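Local coordinates for protein chorismatase (Streptomyces hygroscopicus, PDB 4BPS) that hydrolyses chorismate to a dihydroxycyclohexadiene carboxylic acid and pyruvate during biosynthesis of the macrocyclic polyketide immunosuppressants FK506 and FK520, at residues Glu70-Val75 with His295-Val300; Leu240-Thr245 with Arg272-Glu277; Gly261-Ala266 with Arg310-Ala315. All blocks are in the same frame, centred on the assembly; numbering follows the deposited sequence.

Contact 1: residues Glu70-Val75 with His295-Val300; sequences EAFTEV and HLKVYV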
loop_
_atom_site.group_PDB
_atom_site.type_symbol
_atom_site.label_atom_id
_atom_site.label_comp_id
_atom_site.label_asym_id
_atom_site.label_seq_id
_atom_site.Cartn_x
_atom_site.Cartn_y
_atom_site.Cartn_z
ATOM N N GLU A 70 15.531 4.615 11.228
ATOM C CA GLU A 70 14.599 4.743 10.115
ATOM C C GLU A 70 13.168 4.400 10.514
ATOM O O GLU A 70 12.254 4.452 9.676
ATOM C CB GLU A 70 15.057 3.848 8.962
ATOM C CG GLU A 70 16.294 4.437 8.340
ATOM C CD GLU A 70 17.038 3.494 7.428
ATOM O OE1 GLU A 70 16.769 2.259 7.444
ATOM O OE2 GLU A 70 17.907 4.007 6.676
ATOM N N ALA A 71 12.963 4.026 11.773
ATOM C CA ALA A 71 11.626 3.671 12.215
ATOM C C ALA A 71 10.756 4.907 12.265
ATOM O O ALA A 71 11.243 5.994 12.583
ATOM C CB ALA A 71 11.680 3.004 13.588
ATOM N N PHE A 72 9.467 4.754 11.962
ATOM C CA PHE A 72 8.515 5.855 12.093
ATOM C C PHE A 72 7.126 5.249 12.113
ATOM O O PHE A 72 6.950 4.059 11.802
ATOM C CB PHE A 72 8.648 6.880 10.933
ATOM C CG PHE A 72 8.061 6.400 9.640
ATOM C CD1 PHE A 72 8.756 5.501 8.825
ATOM C CD2 PHE A 72 6.811 6.828 9.230
ATOM C CE1 PHE A 72 8.188 5.057 7.636
ATOM C CE2 PHE A 72 6.241 6.389 8.057
ATOM C CZ PHE A 72 6.937 5.499 7.252
ATOM N N THR A 73 6.126 6.050 12.485
ATOM C CA THR A 73 4.741 5.597 12.491
ATOM C C THR A 73 3.955 6.259 11.368
ATOM O O THR A 73 3.959 7.493 11.193
ATOM C CB THR A 73 4.065 5.903 13.834
ATOM O OG1 THR A 73 4.845 5.301 14.863
ATOM C CG2 THR A 73 2.654 5.326 13.920
ATOM N N GLU A 74 3.308 5.412 10.583
ATOM C CA GLU A 74 2.390 5.836 9.533
ATOM C C GLU A 74 0.992 5.866 10.151
ATOM O O GLU A 74 0.471 4.826 10.551
ATOM C CB GLU A 74 2.463 4.818 8.394
ATOM C CG GLU A 74 1.411 4.937 7.312
ATOM C CD GLU A 74 1.494 3.799 6.315
ATOM O OE1 GLU A 74 2.615 3.281 6.065
ATOM O OE2 GLU A 74 0.435 3.399 5.766
ATOM N N VAL A 75 0.390 7.056 10.247
ATOM C CA VAL A 75 -0.885 7.230 10.930
ATOM C C VAL A 75 -1.954 7.620 9.910
ATOM O O VAL A 75 -1.795 8.609 9.193
ATOM C CB VAL A 75 -0.807 8.318 12.026
ATOM C CG1 VAL A 75 -2.099 8.332 12.829
ATOM C CG2 VAL A 75 0.415 8.105 12.952
ATOM N N HIS A 295 3.632 12.302 1.734
ATOM C CA HIS A 295 3.600 11.073 2.529
ATOM C C HIS A 295 4.066 9.886 1.700
ATOM O O HIS A 295 3.401 8.853 1.550
ATOM C CB HIS A 295 2.244 10.888 3.214
ATOM C CG HIS A 295 1.975 12.010 4.159
ATOM N ND1 HIS A 295 1.198 13.096 3.810
ATOM C CD2 HIS A 295 2.504 12.291 5.380
ATOM C CE1 HIS A 295 1.238 13.981 4.795
ATOM N NE2 HIS A 295 2.016 13.518 5.760
ATOM N N LEU A 296 5.271 10.057 1.177
ATOM C CA LEU A 296 5.899 9.047 0.343
ATOM C C LEU A 296 6.719 8.074 1.161
ATOM O O LEU A 296 7.437 8.475 2.078
ATOM C CB LEU A 296 6.789 9.694 -0.712
ATOM C CG LEU A 296 6.060 10.643 -1.677
ATOM C CD1 LEU A 296 6.278 12.107 -1.316
ATOM C CD2 LEU A 296 6.516 10.382 -3.102
ATOM N N LYS A 297 6.619 6.804 0.792
ATOM C CA LYS A 297 7.539 5.780 1.270
ATOM C C LYS A 297 8.346 5.291 0.080
ATOM O O LYS A 297 7.776 5.007 -0.983
ATOM C CB LYS A 297 6.804 4.632 1.959
ATOM C CG LYS A 297 6.223 5.097 3.309
ATOM C CD LYS A 297 4.852 4.540 3.614
ATOM C CE LYS A 297 4.886 3.055 3.704
ATOM N NZ LYS A 297 3.485 2.477 3.644
ATOM N N VAL A 298 9.656 5.212 0.277
ATOM C CA VAL A 298 10.598 4.830 -0.758
ATOM C C VAL A 298 11.312 3.565 -0.255
ATOM O O VAL A 298 12.062 3.636 0.719
ATOM C CB VAL A 298 11.604 5.977 -1.038
ATOM C CG1 VAL A 298 12.605 5.542 -2.113
ATOM C CG2 VAL A 298 10.873 7.243 -1.465
ATOM N N TYR A 299 11.014 2.437 -0.893
ATOM C CA TYR A 299 11.566 1.158 -0.487
ATOM C C TYR A 299 12.796 0.880 -1.311
ATOM O O TYR A 299 12.743 1.006 -2.544
ATOM C CB TYR A 299 10.538 0.070 -0.738
ATOM C CG TYR A 299 9.170 0.304 -0.128
ATOM C CD1 TYR A 299 8.944 0.121 1.238
ATOM C CD2 TYR A 299 8.073 0.662 -0.922
ATOM C CE1 TYR A 299 7.676 0.281 1.791
ATOM C CE2 TYR A 299 6.797 0.826 -0.386
ATOM C CZ TYR A 299 6.608 0.626 0.980
ATOM O OH TYR A 299 5.371 0.740 1.559
ATOM N N VAL A 300 13.904 0.531 -0.650
ATOM C CA VAL A 300 15.187 0.369 -1.326
ATOM C C VAL A 300 15.802 -0.953 -0.914
ATOM O O VAL A 300 15.964 -1.236 0.281
ATOM C CB VAL A 300 16.160 1.516 -0.955
ATOM C CG1 VAL A 300 17.462 1.382 -1.712
ATOM C CG2 VAL A 300 15.508 2.896 -1.256
HETATM O O HOH W 1 1.212 4.746 3.205
#
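Glu74 carries its CG opposite the backbone N (chi1 170°) and stays extended to the carboxylate, while Lys297 folds at chi2 and chi3 (62°), and the two side chains meet almost at right angles in the protein interior. They bridge two sheets of this YjgF-fold enzyme: Glu74 lies on strand 72-77 of a five-stranded sheet, and Lys297 on strand 296-300, the first strand of a beta-alpha-beta crossover that runs through helix 306-314 to the parallel strand 323-327. The link is a salt bridge, Lys297 NZ donating to Glu74 OE1 at 2.7 Å. The ammonium comes to the syn side of that oxygen but 31° out of the carboxylate plane. The bend of the lysine also lays its CE alongside Glu74 OE1, at 3.3 Å. A water closes a second route, accepting from Lys297 NZ at 3.2 Å and giving a weak bond to Glu74 OE2 at 3.0 Å. Both charged ends have further partners: Lys297 NZ forms a salt bridge with Glu340 and a hydrogen bond with Tyr140, while His44 hydrogen-bonds Glu74 OE1 and Trp76 hydrogen-bonds Glu74 OE2. The two carboxylates beside this buried ammonium, of Glu74 and Glu340, are likely to favour its charged form. A methionine in place of Lys297 would probably leave the carboxylates of Glu74 and Glu340 without the cation they share, and the bridging water without its donor. Phe72, two residues before Glu74 on the same strand, stacks on His44 and packs against the aliphatic part of the lysine. There the ring edge does the touching, Phe72 CZ lying 4.0 Å from Lys297 CG, close to the ring plane.

Contact 2: residues Leu240-Thr245 with Arg272-Glu277; sequences LFISAT and RVIGAE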
loop_
_atom_site.group_PDB
_atom_site.type_symbol
_atom_site.label_atom_id
_atom_site.label_comp_id
_atom_site.label_asym_id
_atom_site.label_seq_id
_atom_site.Cartn_x
_atom_site.Cartn_y
_atom_site.Cartn_z
ATOM N N LEU A 240 -5.975 11.165 -3.971
ATOM C CA LEU A 240 -5.382 10.298 -4.984
ATOM C C LEU A 240 -4.304 9.439 -4.330
ATOM O O LEU A 240 -3.261 9.940 -3.940
ATOM C CB LEU A 240 -4.797 11.158 -6.096
ATOM C CG LEU A 240 -4.224 10.418 -7.307
ATOM C CD1 LEU A 240 -5.258 9.524 -7.974
ATOM C CD2 LEU A 240 -3.719 11.484 -8.292
ATOM N N PHE A 241 -4.578 8.146 -4.180
ATOM C CA PHE A 241 -3.619 7.211 -3.596
ATOM C C PHE A 241 -2.831 6.546 -4.721
ATOM O O PHE A 241 -3.435 5.961 -5.632
ATOM C CB PHE A 241 -4.357 6.127 -2.811
ATOM C CG PHE A 241 -5.196 6.667 -1.680
ATOM C CD1 PHE A 241 -4.620 7.397 -0.656
ATOM C CD2 PHE A 241 -6.564 6.467 -1.645
ATOM C CE1 PHE A 241 -5.396 7.905 0.395
ATOM C CE2 PHE A 241 -7.351 6.965 -0.599
ATOM C CZ PHE A 241 -6.761 7.660 0.430
ATOM N N ILE A 242 -1.498 6.638 -4.676
ATOM C CA ILE A 242 -0.659 6.079 -5.724
ATOM C C ILE A 242 -0.051 4.777 -5.198
ATOM O O ILE A 242 0.493 4.740 -4.090
ATOM C CB ILE A 242 0.439 7.060 -6.143
ATOM C CG1 ILE A 242 -0.143 8.446 -6.484
ATOM C CG2 ILE A 242 1.212 6.480 -7.336
ATOM C CD1 ILE A 242 0.854 9.560 -6.341
ATOM N N SER A 243 -0.145 3.719 -5.992
ATOM C CA SER A 243 0.454 2.429 -5.633
ATOM C C SER A 243 1.953 2.546 -5.456
ATOM O O SER A 243 2.578 3.485 -5.967
ATOM C CB SER A 243 0.176 1.426 -6.740
ATOM O OG SER A 243 -1.207 1.149 -6.751
ATOM N N ALA A 244 2.542 1.556 -4.779
ATOM C CA ALA A 244 3.985 1.375 -4.894
ATOM C C ALA A 244 4.300 1.240 -6.381
ATOM O O ALA A 244 3.668 0.443 -7.089
ATOM C CB ALA A 244 4.414 0.147 -4.140
ATOM N N THR A 245 5.262 2.037 -6.842
ATOM C CA THR A 245 5.559 2.203 -8.263
ATOM C C THR A 245 7.032 1.876 -8.519
ATOM O O THR A 245 7.902 2.407 -7.822
ATOM C CB THR A 245 5.237 3.650 -8.670
ATOM O OG1 THR A 245 3.860 3.946 -8.378
ATOM C CG2 THR A 245 5.463 3.848 -10.179
ATOM N N ARG A 272 3.307 10.025 -14.604
ATOM C CA ARG A 272 2.388 9.730 -15.701
ATOM C C ARG A 272 1.005 9.380 -15.162
ATOM O O ARG A 272 -0.011 9.818 -15.705
ATOM C CB ARG A 272 2.917 8.602 -16.588
ATOM C CG ARG A 272 2.143 8.529 -17.896
ATOM C CD ARG A 272 2.557 7.386 -18.807
ATOM N NE ARG A 272 3.992 7.436 -18.994
ATOM C CZ ARG A 272 4.849 6.642 -18.372
ATOM N NH1 ARG A 272 6.150 6.816 -18.538
ATOM N NH2 ARG A 272 4.421 5.669 -17.582
ATOM N N VAL A 273 0.953 8.594 -14.094
ATOM C CA VAL A 273 -0.301 8.124 -13.547
ATOM C C VAL A 273 -1.160 9.288 -13.071
ATOM O O VAL A 273 -2.379 9.293 -13.223
ATOM C CB VAL A 273 -0.016 7.157 -12.389
ATOM C CG1 VAL A 273 -1.243 6.938 -11.539
ATOM C CG2 VAL A 273 0.481 5.849 -12.944
ATOM N N ILE A 274 -0.506 10.276 -12.453
ATOM C CA ILE A 274 -1.221 11.412 -11.848
ATOM C C ILE A 274 -1.350 12.628 -12.773
ATOM O O ILE A 274 -1.920 13.644 -12.368
ATOM C CB ILE A 274 -0.572 11.836 -10.499
ATOM C CG1 ILE A 274 0.778 12.547 -10.739
ATOM C CG2 ILE A 274 -0.469 10.622 -9.571
ATOM C CD1 ILE A 274 1.519 12.973 -9.471
ATOM N N GLY A 275 -0.852 12.525 -14.001
ATOM C CA GLY A 275 -0.854 13.646 -14.921
ATOM C C GLY A 275 -2.235 13.981 -15.431
ATOM O O GLY A 275 -3.114 13.128 -15.484
ATOM N N ALA A 276 -2.397 15.237 -15.832
ATOM C CA ALA A 276 -3.679 15.781 -16.253
ATOM C C ALA A 276 -4.403 14.901 -17.268
ATOM O O ALA A 276 -5.598 14.641 -17.093
ATOM C CB ALA A 276 -3.494 17.189 -16.825
ATOM N N GLU A 277 -3.717 14.475 -18.319
ATOM C CA GLU A 277 -4.422 13.779 -19.368
ATOM C C GLU A 277 -4.782 12.362 -18.943
ATOM O O GLU A 277 -5.849 11.880 -19.317
ATOM C CB GLU A 277 -3.616 13.803 -20.677
ATOM C CG GLU A 277 -4.258 13.096 -21.855
ATOM C CD GLU A 277 -5.579 13.657 -22.300
ATOM O OE1 GLU A 277 -5.951 14.779 -21.914
ATOM O OE2 GLU A 277 -6.261 12.954 -23.086
#
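Apolar helix-on-sheet packing joins Leu240 and Ile242 of strand 239-249 to Ile274, late in helix 259-274. Leu240 and Ile242, two residues apart on the strand, both have their CB pointing toward the helix, and Ile274 meets them chiefly with its CG2 methyl. This CG2 lies 3.6 Å from Leu240 CD2 and equally 3.6 Å from Ile242 CD1, touching both strand side chains at once. Leu240 CD2 also reaches Ile274 CB at 3.9 Å, its side chain running obliquely to the isoleucine, whereas Ile242 crosses Ile274 nearly at a right angle and adds its CG1, 3.8 Å from Ile274 CG2. The torsion of Ile274 explains the choice of methyl: with CG1 set between the backbone N and the carbonyl carbon (chi1 72°), CG2 is the branch left to face the strand. Next in the chain, Gly275 takes the N-cap position of helix 276-281. Further along the strand Thr245 OG1 donates to Ser243 O at 2.8 Å, from above the carbonyl plane, next to Ala244 of the ligand pocket. In the wider fold, strand 239-249 runs antiparallel between strands 229-232 and 337-343, and Val293 from a loop packs on both Ile242 and Ile274.

Contact 3: residues Gly261-Ala266 with Arg310-Ala315; sequences GQCEVA and RRVCAA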
loop_
_atom_site.group_PDB
_atom_site.type_symbol
_atom_site.label_atom_id
_atom_site.label_comp_id
_atom_site.label_asym_id
_atom_site.label_seq_id
_atom_site.Cartn_x
_atom_site.Cartn_y
_atom_site.Cartn_z
ATOM N N GLY A 261 18.575 4.603 -12.458
ATOM C CA GLY A 261 17.668 4.518 -13.584
ATOM C C GLY A 261 16.296 3.970 -13.204
ATOM O O GLY A 261 15.258 4.497 -13.620
ATOM N N GLN A 262 16.263 2.925 -12.366
ATOM C CA GLN A 262 14.978 2.408 -11.900
ATOM C C GLN A 262 14.220 3.465 -11.118
ATOM O O GLN A 262 13.001 3.584 -11.260
ATOM C CB GLN A 262 15.112 1.136 -11.066
ATOM C CG GLN A 262 15.546 -0.077 -11.890
ATOM C CD GLN A 262 15.376 -1.371 -11.141
ATOM O OE1 GLN A 262 14.763 -1.444 -10.069
ATOM N NE2 GLN A 262 15.915 -2.430 -11.699
ATOM N N CYS A 263 14.917 4.229 -10.272
ATOM C CA CYS A 263 14.241 5.240 -9.459
ATOM C C CYS A 263 13.673 6.347 -10.379
ATOM O O CYS A 263 12.543 6.814 -10.174
ATOM C CB CYS A 263 15.226 5.809 -8.454
ATOM S SG CYS A 263 14.444 6.861 -7.193
ATOM N N GLU A 264 14.454 6.749 -11.395
ATOM C CA GLU A 264 13.973 7.764 -12.337
ATOM C C GLU A 264 12.720 7.276 -13.079
ATOM O O GLU A 264 11.768 8.041 -13.251
ATOM C CB GLU A 264 15.073 8.144 -13.318
ATOM C CG GLU A 264 16.265 8.871 -12.688
ATOM C CD GLU A 264 16.017 10.340 -12.345
ATOM O OE1 GLU A 264 14.899 10.828 -12.534
ATOM O OE2 GLU A 264 16.956 11.004 -11.860
ATOM N N VAL A 265 12.715 6.019 -13.532
ATOM C CA VAL A 265 11.553 5.490 -14.227
ATOM C C VAL A 265 10.362 5.319 -13.280
ATOM O O VAL A 265 9.218 5.554 -13.658
ATOM C CB VAL A 265 11.888 4.178 -14.971
ATOM C CG1 VAL A 265 10.625 3.516 -15.516
ATOM C CG2 VAL A 265 12.859 4.492 -16.112
ATOM N N ALA A 266 10.608 4.900 -12.035
ATOM C CA ALA A 266 9.533 4.806 -11.052
ATOM C C ALA A 266 8.872 6.170 -10.878
ATOM O O ALA A 266 7.643 6.293 -10.868
ATOM C CB ALA A 266 10.070 4.287 -9.722
ATOM N N ARG A 310 17.893 8.514 -2.143
ATOM C CA ARG A 310 17.454 9.718 -1.448
ATOM C C ARG A 310 17.749 10.956 -2.303
ATOM O O ARG A 310 16.898 11.845 -2.425
ATOM C CB ARG A 310 18.146 9.850 -0.092
ATOM C CG ARG A 310 17.524 10.942 0.766
ATOM C CD ARG A 310 18.206 11.068 2.139
ATOM N NE ARG A 310 18.153 9.822 2.920
ATOM C CZ ARG A 310 17.103 9.411 3.627
ATOM N NH1 ARG A 310 16.001 10.151 3.684
ATOM N NH2 ARG A 310 17.159 8.264 4.298
ATOM N N ARG A 311 18.939 10.990 -2.903
ATOM C CA ARG A 311 19.354 12.149 -3.683
ATOM C C ARG A 311 18.563 12.267 -4.990
ATOM O O ARG A 311 18.185 13.376 -5.391
ATOM C CB ARG A 311 20.876 12.125 -3.939
ATOM C CG ARG A 311 21.695 12.304 -2.649
ATOM C CD ARG A 311 23.195 12.545 -2.876
ATOM N NE ARG A 311 23.731 11.814 -4.021
ATOM C CZ ARG A 311 24.330 10.627 -3.951
ATOM N NH1 ARG A 311 24.474 10.019 -2.778
ATOM N NH2 ARG A 311 24.785 10.046 -5.061
ATOM N N VAL A 312 18.295 11.148 -5.656
ATOM C CA VAL A 312 17.476 11.173 -6.850
ATOM C C VAL A 312 16.091 11.699 -6.536
ATOM O O VAL A 312 15.547 12.541 -7.273
ATOM C CB VAL A 312 17.381 9.762 -7.485
ATOM C CG1 VAL A 312 16.347 9.744 -8.598
ATOM C CG2 VAL A 312 18.739 9.297 -8.009
ATOM N N CYS A 313 15.514 11.212 -5.447
ATOM C CA CYS A 313 14.184 11.636 -5.077
ATOM C C CYS A 313 14.170 13.113 -4.694
ATOM O O CYS A 313 13.246 13.827 -5.057
ATOM C CB CYS A 313 13.636 10.779 -3.936
ATOM S SG CYS A 313 13.209 9.086 -4.452
ATOM N N ALA A 314 15.170 13.566 -3.944
ATOM C CA ALA A 314 15.228 14.948 -3.494
ATOM C C ALA A 314 15.325 15.930 -4.668
ATOM O O ALA A 314 14.947 17.095 -4.536
ATOM C CB ALA A 314 16.388 15.151 -2.551
ATOM N N ALA A 315 15.838 15.487 -5.815
ATOM C CA ALA A 315 15.915 16.355 -6.965
ATOM C C ALA A 315 14.570 16.516 -7.669
ATOM O O ALA A 315 14.430 17.414 -8.503
ATOM C CB ALA A 315 16.951 15.812 -7.962
HETATM O O HOH W 2 16.508 13.061 -10.104
#
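Cys263 and Cys313 bring their sulfurs to 3.7 Å, a van der Waals contact with no disulfide, and Val312 packs against Cys263 SG. Each cysteine reaches the interface by a different torsion: Cys263 SG is opposite its own backbone N (chi1 -170°), while Cys313 SG lies opposite its carbonyl carbon, next to the backbone N. Val312 uses one branch alone, CG1, which sits 3.7 Å from Cys263 SG. The same methyl lies over one face of the Glu264 carboxylate, 3.5 Å from Glu264 OE2, because that chain bends at chi2 (-76°), which brings its carboxylate up to the neighbouring helix. Its charge is met elsewhere: Glu264 OE1 forms a salt bridge with Arg316, just past helix 306-314. Glu264 OE2 takes a hydrogen bond from a water at 2.7 Å, and this water gives a second one to Val312 O at 3.0 Å, linking the two helices through solvent. Their short segments run in roughly the same direction, at 31° with the axes 9.9 Å apart. Behind them lies the sheet: Cys263 and Ala266 of helix 259-274 pack on Val337 and Ile339 of strand 337-343.

Contacts 1 and 2 are buried, contact 3 only partly so, and their chemistry follows: contact 1 places a salt bridge and a water within the interior, contact 2 is wholly aliphatic, and contact 3 pairs sulfur and methyl packing with a water-bridged, charged edge next to it. Contacts 2 and 3 share helix 259-274, used late in the one and nearer its start in the other, and they touch where Thr245 CG2 comes 3.3 Å from Ala266 O. Contacts 1 and 3 use consecutive elements, strand 296-300 and helix 306-314, joined by Val298 CG2 at 4.2 Å from Cys313 SG. Contacts 1 and 2 reach the same sheet without touching, their centres 19 Å apart.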